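Local coordinates for protein Lys-gingipain W83 (Porphyromonas gingivalis, PDB 6I9A) that cleaves proteins after lysine as a secreted cysteine endopeptidase of the C25 family, the catalytic subunit of a larger precursor that may act as a virulence factor, at residues A[107-110]-A[114-117]; A[195-200]-A[223-228]; A[177-182]-A[315-320]. All blocks are in the same frame, centred on the assembly; numbering follows the deposited sequence.

Interaction 1: A[107-110]-A[114-117]. With CA (calcium ion), chain G.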
ATOM      1  N   ALA A 107       9.512 -13.579   2.421  1.00 13.96           N
ATOM      2  CA  ALA A 107      10.960 -13.731   2.354  1.00 14.07           C
ATOM      3  C   ALA A 107      11.220 -15.159   1.989  1.00 14.11           C
ATOM      4  O   ALA A 107      11.150 -16.047   2.835  1.00 18.86           O
ATOM      5  CB  ALA A 107      11.588 -13.337   3.699  1.00 15.34           C
ATOM      6  N   VAL A 108      11.501 -15.383   0.710  1.00 12.95           N
ATOM      7  CA  VAL A 108      11.573 -16.760   0.187  1.00 14.47           C
ATOM      8  C   VAL A 108      13.003 -17.306   0.190  1.00 14.88           C
ATOM      9  O   VAL A 108      13.237 -18.442   0.634  1.00 16.49           O
ATOM     10  CB  VAL A 108      10.952 -16.842  -1.214  1.00 13.27           C
ATOM     11  CG1 VAL A 108      10.996 -18.270  -1.754  1.00 15.22           C
ATOM     12  CG2 VAL A 108       9.522 -16.320  -1.218  1.00 14.92           C
ATOM     13  N   ASP A 109      13.962 -16.507  -0.282  1.00 15.87           N
ATOM     14  CA  ASP A 109      15.357 -16.928  -0.268  1.00 15.88           C
ATOM     15  C   ASP A 109      15.935 -16.591   1.124  1.00 16.76           C
ATOM     16  O   ASP A 109      15.179 -16.293   2.071  1.00 16.30           O
ATOM     17  CB  ASP A 109      16.157 -16.392  -1.460  1.00 16.50           C
ATOM     18  CG  ASP A 109      16.137 -14.902  -1.686  1.00 18.10           C
ATOM     19  OD1 ASP A 109      15.994 -14.166  -0.724  1.00 18.05           O
ATOM     20  OD2 ASP A 109      16.272 -14.493  -2.839  1.00 21.49           O
ATOM     21  N   GLY A 110      17.249 -16.755   1.308  1.00 18.25           N
ATOM     22  CA  GLY A 110      17.815 -16.727   2.645  1.00 19.21           C
ATOM     23  C   GLY A 110      17.878 -15.434   3.426  1.00 17.51           C
ATOM     24  O   GLY A 110      18.161 -15.461   4.625  1.00 20.99           O
ATOM     25  N   PRO A 114      11.996  -9.109   1.451  1.00 11.40           N
ATOM     26  CA  PRO A 114      10.901  -9.812   0.764  1.00 11.70           C
ATOM     27  C   PRO A 114      11.121  -9.988  -0.721  1.00 11.62           C
ATOM     28  O   PRO A 114      11.723  -9.121  -1.386  1.00 13.20           O
ATOM     29  CB  PRO A 114       9.687  -8.883   0.967  1.00 11.50           C
ATOM     30  CG  PRO A 114      10.041  -8.092   2.205  1.00 11.99           C
ATOM     31  CD  PRO A 114      11.531  -7.868   2.102  1.00 11.11           C
ATOM     32  N   GLU A 115      10.545 -11.069  -1.264  1.00 11.57           N
ATOM     33  CA  GLU A 115      10.464 -11.312  -2.722  1.00 11.49           C
ATOM     34  C   GLU A 115       9.217 -10.726  -3.331  1.00 11.72           C
ATOM     35  O   GLU A 115       9.177 -10.609  -4.557  1.00 12.66           O
ATOM     36  CB  GLU A 115      10.502 -12.836  -2.987  1.00 12.98           C
ATOM     37  CG  GLU A 115      11.932 -13.346  -3.226  1.00 13.51           C
ATOM     38  CD  GLU A 115      12.890 -12.994  -2.109  1.00 13.52           C
ATOM     39  OE1 GLU A 115      13.687 -12.048  -2.307  1.00 15.17           O
ATOM     40  OE2 GLU A 115      12.842 -13.634  -1.030  1.00 13.98           O
ATOM     41  N   MET A 116       8.190 -10.422  -2.505  1.00 11.74           N
ATOM     42  CA  MET A 116       6.906  -9.941  -2.949  1.00 11.07           C
ATOM     43  C   MET A 116       6.451  -8.809  -2.048  1.00 10.28           C
ATOM     44  O   MET A 116       6.713  -8.873  -0.835  1.00 12.42           O
ATOM     45  CB  MET A 116       5.856 -11.064  -2.874  1.00 11.58           C
ATOM     46  CG  MET A 116       6.115 -12.202  -3.872  1.00 12.46           C
ATOM     47  SD  MET A 116       5.186 -13.717  -3.481  1.00 12.94           S
ATOM     48  CE  MET A 116       6.181 -14.342  -2.093  1.00 14.77           C
ATOM     49  N   TYR A 117       5.682  -7.869  -2.576  1.00  9.66           N
ATOM     50  CA  TYR A 117       5.019  -6.860  -1.750  1.00  9.30           C
ATOM     51  C   TYR A 117       3.836  -7.487  -1.066  1.00  9.26           C
ATOM     52  O   TYR A 117       2.888  -7.930  -1.743  1.00 10.71           O
ATOM     53  CB  TYR A 117       4.521  -5.728  -2.639  1.00  9.22           C
ATOM     54  CG  TYR A 117       5.528  -4.682  -3.056  1.00  8.85           C
ATOM     55  CD1 TYR A 117       6.656  -4.396  -2.268  1.00  9.72           C
ATOM     56  CD2 TYR A 117       5.299  -3.875  -4.167  1.00  9.77           C
ATOM     57  CE1 TYR A 117       7.519  -3.354  -2.605  1.00  9.52           C
ATOM     58  CE2 TYR A 117       6.161  -2.839  -4.517  1.00  9.62           C
ATOM     59  CZ  TYR A 117       7.261  -2.574  -3.717  1.00  9.59           C
ATOM     60  OH  TYR A 117       8.134  -1.557  -4.038  1.00  9.68           O
TER
HETATM   61 CA    CA G 705      14.770 -12.316  -0.112  1.00 15.67          CA
HETATM   62  O   HOH W   1      14.229 -13.752   1.769  1.00 13.96           O
HETATM   63  O   HOH W   2      16.218 -10.805  -1.262  1.00 18.51           O
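E115 folds its chain at the second torsion (chi2 55°), which turns its carboxylate back onto the backbone of V108 and D109. D109 sets CG between its own backbone N and carbonyl carbon (chi1 54°), which points OD1 at a calcium ion that E115 also binds. The metal lies 2.3 Å from D109 OD1. E115 binds it through both oxygens, OE1 and OE2, each at 2.5 Å. The two carboxylate planes are turned 53° apart. D109 OD1 and E115 OE2 come within 3.2 Å of each other, and the shared cation probably offsets the repulsion between them. This is a calcium-binding loop between helix 103-106 and strand 117-121 of the catalytic domain. D111 and the backbone O of F113 complete the protein ligands, and two waters fill out the shell. One of these waters also donates to D109 O. E115 OE2 has two further partners. V108 N meets it nearly along the C-O axis at 2.8 Å, while D109 N comes from above the carboxylate plane at 3.2 Å. Together with the two-oxygen grip on the metal, these N-H groups would limit rotation of the carboxylate. Away from the metal, V108 CG2 meets M116 CE, and helix 56-72 packs against V108 and E115.

Interaction 2: A[195-200]-A[223-228]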
ATOM      1  N   ALA A 195       2.557  20.767  20.986  1.00 13.11           N
ATOM      2  CA  ALA A 195       1.355  21.181  21.704  1.00 14.24           C
ATOM      3  C   ALA A 195       1.148  22.695  21.563  1.00 15.81           C
ATOM      4  O   ALA A 195       2.109  23.454  21.409  1.00 17.29           O
ATOM      5  CB  ALA A 195       1.505  20.798  23.174  1.00 16.98           C
ATOM      6  N   PRO A 196      -0.129  23.151  21.497  1.00 16.88           N
ATOM      7  CA  PRO A 196      -1.352  22.352  21.657  1.00 16.59           C
ATOM      8  C   PRO A 196      -1.736  21.570  20.409  1.00 15.02           C
ATOM      9  O   PRO A 196      -1.676  22.065  19.275  1.00 16.48           O
ATOM     10  CB  PRO A 196      -2.417  23.413  21.973  1.00 17.87           C
ATOM     11  CG  PRO A 196      -1.947  24.613  21.225  1.00 25.29           C
ATOM     12  CD  PRO A 196      -0.438  24.603  21.392  1.00 20.08           C
ATOM     13  N   TYR A 197      -2.149  20.344  20.647  1.00 12.74           N
ATOM     14  CA  TYR A 197      -2.645  19.458  19.579  1.00 11.49           C
ATOM     15  C   TYR A 197      -4.149  19.520  19.393  1.00 12.47           C
ATOM     16  O   TYR A 197      -4.696  18.804  18.539  1.00 12.55           O
ATOM     17  CB  TYR A 197      -2.240  18.017  19.893  1.00 11.66           C
ATOM     18  CG  TYR A 197      -0.743  17.799  19.844  1.00 10.63           C
ATOM     19  CD1 TYR A 197      -0.069  17.746  18.622  1.00 10.16           C
ATOM     20  CD2 TYR A 197      -0.005  17.656  21.012  1.00 11.08           C
ATOM     21  CE1 TYR A 197       1.303  17.520  18.559  1.00  9.77           C
ATOM     22  CE2 TYR A 197       1.369  17.406  20.967  1.00 10.60           C
ATOM     23  CZ  TYR A 197       2.015  17.358  19.732  1.00  9.86           C
ATOM     24  OH  TYR A 197       3.370  17.130  19.720  1.00 10.52           O
ATOM     25  N   THR A 198      -4.819  20.313  20.224  1.00 13.90           N
ATOM     26  CA  THR A 198      -6.265  20.392  20.245  1.00 14.92           C
ATOM     27  C   THR A 198      -6.895  20.464  18.860  1.00 13.24           C
ATOM     28  O   THR A 198      -6.471  21.293  18.035  1.00 15.61           O
ATOM     29  CB  THR A 198      -6.665  21.642  21.005  1.00 16.06           C
ATOM     30  OG1 THR A 198      -5.893  21.704  22.206  1.00 19.64           O
ATOM     31  CG2 THR A 198      -8.139  21.649  21.316  1.00 19.11           C
ATOM     32  N   GLY A 199      -7.814  19.543  18.601  1.00 16.19           N
ATOM     33  CA  GLY A 199      -8.573  19.510  17.358  1.00 15.36           C
ATOM     34  C   GLY A 199      -7.861  18.867  16.183  1.00 13.31           C
ATOM     35  O   GLY A 199      -8.424  18.814  15.085  1.00 13.68           O
ATOM     36  N   CYS A 200      -6.673  18.308  16.392  1.00 12.31           N
ATOM     37  CA  CYS A 200      -5.904  17.794  15.247  1.00 12.10           C
ATOM     38  C   CYS A 200      -6.584  16.647  14.508  1.00 10.92           C
ATOM     39  O   CYS A 200      -6.334  16.495  13.322  1.00 13.14           O
ATOM     40  CB  CYS A 200      -4.492  17.393  15.660  1.00 11.23           C
ATOM     41  SG  CYS A 200      -4.415  16.051  16.882  1.00 11.75           S
ATOM     42  N   ALA A 223      -0.866   7.564  20.656  1.00  9.24           N
ATOM     43  CA  ALA A 223      -1.030   7.837  22.080  1.00 11.29           C
ATOM     44  C   ALA A 223      -1.110   9.304  22.481  1.00  9.90           C
ATOM     45  O   ALA A 223      -1.787   9.603  23.487  1.00 11.30           O
ATOM     46  CB  ALA A 223       0.075   7.157  22.871  1.00 11.84           C
ATOM     47  N   ASP A 224      -0.407  10.195  21.797  1.00  9.80           N
ATOM     48  CA  ASP A 224      -0.422  11.610  22.255  1.00 10.27           C
ATOM     49  C   ASP A 224       0.084  12.508  21.128  1.00  9.65           C
ATOM     50  O   ASP A 224       1.292  12.523  20.842  1.00  9.75           O
ATOM     51  CB  ASP A 224       0.485  11.778  23.491  1.00 12.05           C
ATOM     52  CG  ASP A 224       0.375  13.139  24.125  1.00 13.63           C
ATOM     53  OD1 ASP A 224      -0.223  14.025  23.523  1.00 14.36           O
ATOM     54  OD2 ASP A 224       0.950  13.329  25.238  1.00 17.80           O
ATOM     55  N   PRO A 225      -0.805  13.231  20.451  1.00  9.52           N
ATOM     56  CA  PRO A 225      -2.229  13.383  20.775  1.00 10.75           C
ATOM     57  C   PRO A 225      -2.995  12.078  20.584  1.00  9.83           C
ATOM     58  O   PRO A 225      -2.742  11.315  19.643  1.00 10.23           O
ATOM     59  CB  PRO A 225      -2.705  14.459  19.800  1.00 11.48           C
ATOM     60  CG  PRO A 225      -1.708  14.420  18.650  1.00 10.87           C
ATOM     61  CD  PRO A 225      -0.406  14.121  19.356  1.00  9.61           C
ATOM     62  N   LEU A 226      -3.940  11.820  21.472  1.00 10.47           N
ATOM     63  CA  LEU A 226      -4.601  10.559  21.551  1.00 11.40           C
ATOM     64  C   LEU A 226      -5.687  10.363  20.499  1.00 11.62           C
ATOM     65  O   LEU A 226      -6.622  11.175  20.344  1.00 11.65           O
ATOM     66  CB  LEU A 226      -5.241  10.436  22.955  1.00 12.17           C
ATOM     67  CG  LEU A 226      -5.977   9.118  23.265  1.00 12.50           C
ATOM     68  CD1 LEU A 226      -4.981   7.932  23.339  1.00 14.03           C
ATOM     69  CD2 LEU A 226      -6.730   9.212  24.600  1.00 14.79           C
ATOM     70  N   LEU A 227      -5.601   9.208  19.814  1.00 10.65           N
ATOM     71  CA  LEU A 227      -6.638   8.738  18.888  1.00 11.04           C
ATOM     72  C   LEU A 227      -6.787   7.269  19.141  1.00 10.98           C
ATOM     73  O   LEU A 227      -5.886   6.490  18.816  1.00 11.42           O
ATOM     74  CB  LEU A 227      -6.255   9.008  17.442  1.00 10.84           C
ATOM     75  CG  LEU A 227      -7.276   8.591  16.378  1.00 11.07           C
ATOM     76  CD1 LEU A 227      -8.589   9.380  16.491  1.00 12.80           C
ATOM     77  CD2 LEU A 227      -6.675   8.728  14.979  1.00 11.90           C
ATOM     78  N   THR A 228      -7.883   6.882  19.753  1.00 12.11           N
ATOM     79  CA  THR A 228      -8.078   5.478  20.117  1.00 13.58           C
ATOM     80  C   THR A 228      -8.901   4.706  19.083  1.00 12.74           C
ATOM     81  O   THR A 228      -9.629   5.306  18.281  1.00 12.12           O
ATOM     82  CB  THR A 228      -8.803   5.354  21.467  1.00 14.68           C
ATOM     83  OG1 THR A 228     -10.135   5.845  21.257  1.00 15.27           O
ATOM     84  CG2 THR A 228      -8.103   6.137  22.585  1.00 14.89           C
TER
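A type II beta turn from Y197 to C200 meets the chain at P225, near the short strand 226-228 and close to the active site of this C25 peptidase domain. The turn is closed by its own backbone bond, C200 N to Y197 O. P225, which follows a cis peptide bond, is the residue that both ends of the turn grip. Its CD sits over the centre of the Y197 ring, 3.6 Å from the centroid and 9° off the ring normal. This is a CH-pi contact made squarely on the face. The two side chains cross at about a right angle, and P225 CB lies 3.6 Å from Y197 CB. At the other end of the turn, C200 places SG between its backbone N and carbonyl carbon (chi1 62°), and the sulfur rests 3.6 Å from P225 CG. The proline ring thus meets an aromatic face and a thiol on adjacent sides. The opposite face of the Y197 ring carries A195 N, near the rim. D224 OD1 lies obliquely to the ring, 4.4 Å from CD2 of Y197. The side chain of D224 is about 5 Å from that of H216, the inferred proton donor, between nearest atoms, and A223 touches the bound inhibitor. Y197 OH is hydrogen-bonded to A157 O, at the end of strand 152-157, and P225 O to the hydroxyl of Y201. I156 of strand 152-157 packs on both C200 and P225, while Y192 of strand 188-192 packs on Y197 and C200.

Interaction 3: A[177-182]-A[315-320]. With NA (sodium ion), chain E.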
ATOM      1  N   GLN A 177       8.298  20.698   3.436  1.00  9.36           N
ATOM      2  CA  GLN A 177       9.159  21.517   2.614  1.00  9.57           C
ATOM      3  C   GLN A 177       9.151  20.992   1.211  1.00  9.89           C
ATOM      4  O   GLN A 177       9.080  21.767   0.255  1.00 10.26           O
ATOM      5  CB  GLN A 177      10.598  21.508   3.167  1.00 10.54           C
ATOM      6  CG  GLN A 177      11.553  22.201   2.222  1.00 12.77           C
ATOM      7  CD  GLN A 177      12.904  22.437   2.787  1.00 13.17           C
ATOM      8  OE1 GLN A 177      13.164  22.184   3.967  1.00 14.80           O
ATOM      9  NE2 GLN A 177      13.766  22.999   1.958  1.00 13.60           N
ATOM     10  N   TYR A 178       9.360  19.658   1.049  1.00  9.74           N
ATOM     11  CA  TYR A 178       9.586  19.147  -0.280  1.00  9.74           C
ATOM     12  C   TYR A 178       8.346  18.660  -1.000  1.00  9.25           C
ATOM     13  O   TYR A 178       8.391  18.671  -2.246  1.00 10.63           O
ATOM     14  CB  TYR A 178      10.629  18.010  -0.187  1.00 10.53           C
ATOM     15  CG  TYR A 178      11.986  18.583   0.167  1.00  9.90           C
ATOM     16  CD1 TYR A 178      12.668  19.411  -0.728  1.00 11.89           C
ATOM     17  CD2 TYR A 178      12.553  18.389   1.438  1.00 10.52           C
ATOM     18  CE1 TYR A 178      13.863  20.017  -0.378  1.00 12.33           C
ATOM     19  CE2 TYR A 178      13.787  18.943   1.767  1.00 10.82           C
ATOM     20  CZ  TYR A 178      14.428  19.765   0.856  1.00 11.23           C
ATOM     21  OH  TYR A 178      15.675  20.253   1.180  1.00 13.90           O
ATOM     22  N   TYR A 179       7.308  18.188  -0.289  1.00  9.10           N
ATOM     23  CA  TYR A 179       6.233  17.477  -0.998  1.00  9.25           C
ATOM     24  C   TYR A 179       4.821  17.900  -0.592  1.00  9.41           C
ATOM     25  O   TYR A 179       4.008  18.149  -1.473  1.00  9.78           O
ATOM     26  CB  TYR A 179       6.398  15.965  -0.751  1.00 10.07           C
ATOM     27  CG  TYR A 179       7.789  15.496  -1.130  1.00  9.59           C
ATOM     28  CD1 TYR A 179       8.256  15.608  -2.440  1.00  9.63           C
ATOM     29  CD2 TYR A 179       8.661  14.964  -0.173  1.00  9.63           C
ATOM     30  CE1 TYR A 179       9.534  15.191  -2.796  1.00  9.27           C
ATOM     31  CE2 TYR A 179       9.939  14.533  -0.523  1.00  9.02           C
ATOM     32  CZ  TYR A 179      10.371  14.678  -1.834  1.00  9.43           C
ATOM     33  OH  TYR A 179      11.646  14.298  -2.208  1.00  9.29           O
ATOM     34  N   TYR A 180       4.512  17.891   0.709  1.00  9.34           N
ATOM     35  CA  TYR A 180       3.147  18.192   1.173  1.00  9.39           C
ATOM     36  C   TYR A 180       2.978  19.690   1.283  1.00  9.57           C
ATOM     37  O   TYR A 180       3.121  20.296   2.349  1.00 10.08           O
ATOM     38  CB  TYR A 180       2.885  17.466   2.507  1.00  9.38           C
ATOM     39  CG  TYR A 180       2.943  15.962   2.340  1.00  9.79           C
ATOM     40  CD1 TYR A 180       1.943  15.282   1.648  1.00 10.38           C
ATOM     41  CD2 TYR A 180       3.972  15.214   2.910  1.00 11.13           C
ATOM     42  CE1 TYR A 180       2.002  13.897   1.457  1.00 10.82           C
ATOM     43  CE2 TYR A 180       4.034  13.828   2.735  1.00 11.33           C
ATOM     44  CZ  TYR A 180       3.058  13.177   2.006  1.00 11.40           C
ATOM     45  OH  TYR A 180       3.119  11.814   1.776  1.00 13.42           O
ATOM     46  N   ASN A 181       2.745  20.278   0.104  1.00 10.07           N
ATOM     47  CA  ASN A 181       2.693  21.730  -0.003  1.00 10.36           C
ATOM     48  C   ASN A 181       1.881  22.167  -1.225  1.00 11.30           C
ATOM     49  O   ASN A 181       1.506  21.340  -2.064  1.00 10.33           O
ATOM     50  CB  ASN A 181       4.133  22.314  -0.008  1.00 11.50           C
ATOM     51  CG  ASN A 181       4.962  21.819  -1.152  1.00 11.36           C
ATOM     52  OD1 ASN A 181       4.532  21.724  -2.306  1.00 13.28           O
ATOM     53  ND2 ASN A 181       6.205  21.458  -0.850  1.00 12.16           N
ATOM     54  N   GLN A 182       1.629  23.471  -1.307  1.00 11.73           N
ATOM     55  CA  GLN A 182       0.774  23.994  -2.372  1.00 12.99           C
ATOM     56  C   GLN A 182       1.400  23.801  -3.748  1.00 13.21           C
ATOM     57  O   GLN A 182       0.667  23.585  -4.732  1.00 13.89           O
ATOM     58  CB  GLN A 182       0.441  25.471  -2.138  1.00 17.02           C
ATOM     59  CG  GLN A 182      -0.535  26.056  -3.200  1.00 23.96           C
ATOM     60  CD  GLN A 182      -1.884  25.318  -3.309  1.00 32.65           C
ATOM     61  OE1 GLN A 182      -2.847  25.628  -2.574  1.00 35.79           O
ATOM     62  NE2 GLN A 182      -2.017  24.353  -4.256  1.00 30.32           N
ATOM     63  N   ALA A 315      10.381   8.747  -1.916  1.00  8.65           N
ATOM     64  CA  ALA A 315       9.994   7.711  -2.853  1.00  8.51           C
ATOM     65  C   ALA A 315       8.560   7.920  -3.283  1.00  8.89           C
ATOM     66  O   ALA A 315       8.250   7.797  -4.483  1.00  8.85           O
ATOM     67  CB  ALA A 315      10.152   6.361  -2.158  1.00 10.13           C
ATOM     68  N   THR A 316       7.686   8.248  -2.324  1.00  8.83           N
ATOM     69  CA  THR A 316       6.271   8.469  -2.651  1.00  8.96           C
ATOM     70  C   THR A 316       6.186   9.437  -3.836  1.00  8.36           C
ATOM     71  O   THR A 316       5.419   9.201  -4.788  1.00  9.15           O
ATOM     72  CB  THR A 316       5.552   9.073  -1.415  1.00  8.72           C
ATOM     73  OG1 THR A 316       5.614   8.139  -0.301  1.00  9.48           O
ATOM     74  CG2 THR A 316       4.086   9.285  -1.728  1.00  9.86           C
ATOM     75  N   PHE A 317       6.935  10.540  -3.745  1.00  8.71           N
ATOM     76  CA  PHE A 317       6.809  11.606  -4.726  1.00  9.51           C
ATOM     77  C   PHE A 317       7.669  11.462  -5.983  1.00  9.31           C
ATOM     78  O   PHE A 317       7.540  12.275  -6.890  1.00 10.67           O
ATOM     79  CB  PHE A 317       7.038  12.958  -4.037  1.00  9.94           C
ATOM     80  CG  PHE A 317       5.814  13.377  -3.250  1.00  9.05           C
ATOM     81  CD1 PHE A 317       5.543  12.829  -2.004  1.00  9.68           C
ATOM     82  CD2 PHE A 317       4.846  14.198  -3.830  1.00 10.13           C
ATOM     83  CE1 PHE A 317       4.327  13.093  -1.349  1.00 10.22           C
ATOM     84  CE2 PHE A 317       3.668  14.494  -3.145  1.00 10.77           C
ATOM     85  CZ  PHE A 317       3.402  13.930  -1.943  1.00 10.85           C
ATOM     86  N   LEU A 318       8.475  10.406  -6.105  1.00  9.29           N
ATOM     87  CA  LEU A 318       9.042  10.063  -7.408  1.00 10.10           C
ATOM     88  C   LEU A 318       7.853   9.730  -8.319  1.00  9.95           C
ATOM     89  O   LEU A 318       6.953   8.976  -7.953  1.00 10.54           O
ATOM     90  CB  LEU A 318       9.990   8.861  -7.324  1.00 10.75           C
ATOM     91  CG  LEU A 318      11.291   9.131  -6.623  1.00 11.18           C
ATOM     92  CD1 LEU A 318      12.072   7.805  -6.496  1.00 12.27           C
ATOM     93  CD2 LEU A 318      12.141  10.172  -7.357  1.00 12.42           C
ATOM     94  N   GLU A 319       7.839  10.323  -9.501  1.00 11.56           N
ATOM     95  CA  GLU A 319       6.724  10.126 -10.412  0.50 12.67           C
ATOM     96  C   GLU A 319       6.714   8.742 -11.055  1.00 12.81           C
ATOM     97  O   GLU A 319       5.620   8.205 -11.294  1.00 15.02           O
ATOM     98  CB  GLU A 319       6.737  11.200 -11.519  0.50 15.46           C
ATOM     99  CG  GLU A 319       6.411  12.595 -11.005  0.50 20.09           C
ATOM    100  CD  GLU A 319       5.008  12.829 -10.477  0.50 25.35           C
ATOM    101  OE1 GLU A 319       4.806  13.859  -9.795  0.50 33.08           O
ATOM    102  OE2 GLU A 319       4.107  11.998 -10.737  0.50 26.37           O
ATOM    103  N   ASP A 320       7.888   8.201 -11.340  1.00 12.41           N
ATOM    104  CA  ASP A 320       7.984   6.984 -12.146  1.00 13.91           C
ATOM    105  C   ASP A 320       8.311   5.719 -11.385  1.00 13.04           C
ATOM    106  O   ASP A 320       8.502   4.674 -12.004  1.00 15.50           O
ATOM    107  CB  ASP A 320       9.007   7.201 -13.284  1.00 18.13           C
ATOM    108  CG  ASP A 320       8.575   8.337 -14.215  1.00 22.42           C
ATOM    109  OD1 ASP A 320       7.353   8.570 -14.355  1.00 23.63           O
ATOM    110  OD2 ASP A 320       9.455   9.017 -14.755  1.00 29.93           O
TER
HETATM  111 NA    NA E 703       6.326   7.502  -6.304  1.00  9.30          NA
HETATM  112  O   HOH W   3       4.683   9.410   2.194  1.00 12.57           O
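F317 lies against Y179 and points its edge at Y180. Y179 CB stands over the centre of the F317 ring, 3.5 Å from the centroid, in a CH-pi contact. In return, F317 CB approaches Y179 CD1 to 3.3 Å, a tight fit. The two rings are nearly parallel, at 16°, but strongly offset, so little of one ring covers the other. Y180 stands almost perpendicular to F317, with planes at 87° and centroids 5.1 Å apart. The edge of F317, led by CE1, is turned to the face of Y180, and the Y180 hydroxyl lies in the plane of the F317 ring at its edge. That hydroxyl shares a water with T316 OG1, which also bonds to S312 O. Y179 OH is hydrogen-bonded to D314. The backbone behind F317 is held by a sodium ion, bound by A315 O, T316 O at 2.5 Å and L318 O at 2.3 Å. S321, Y322 and N323 complete its shell. Y180 is the centre of an inverse gamma turn, and its side chain reaches V153 and L155 of strand 152-157. Y179, Y180 and F317 form an aromatic cluster where the chain leaving helix 163-178 meets the sodium-binding stretch at helix 312-317.

From the N terminus, interaction 1 comes first and closes a very short loop, with three residues between its segments, leading into strand 117-121 at the edge of the four-stranded parallel sheet. It is finished before the others begin. Interaction 3 then opens at the end of helix 163-178 and closes at helix 312-317, with 132 residues between its segments. Interaction 2 is nested inside that long loop, joining the turn after strand 188-192 to the stretch around P225 and strand 226-228, beside the six-stranded sheet. None of the contacts touch. Interactions 1 and 3 approach to about 8 Å between nearest atoms, and interactions 2 and 3 to about 14 Å.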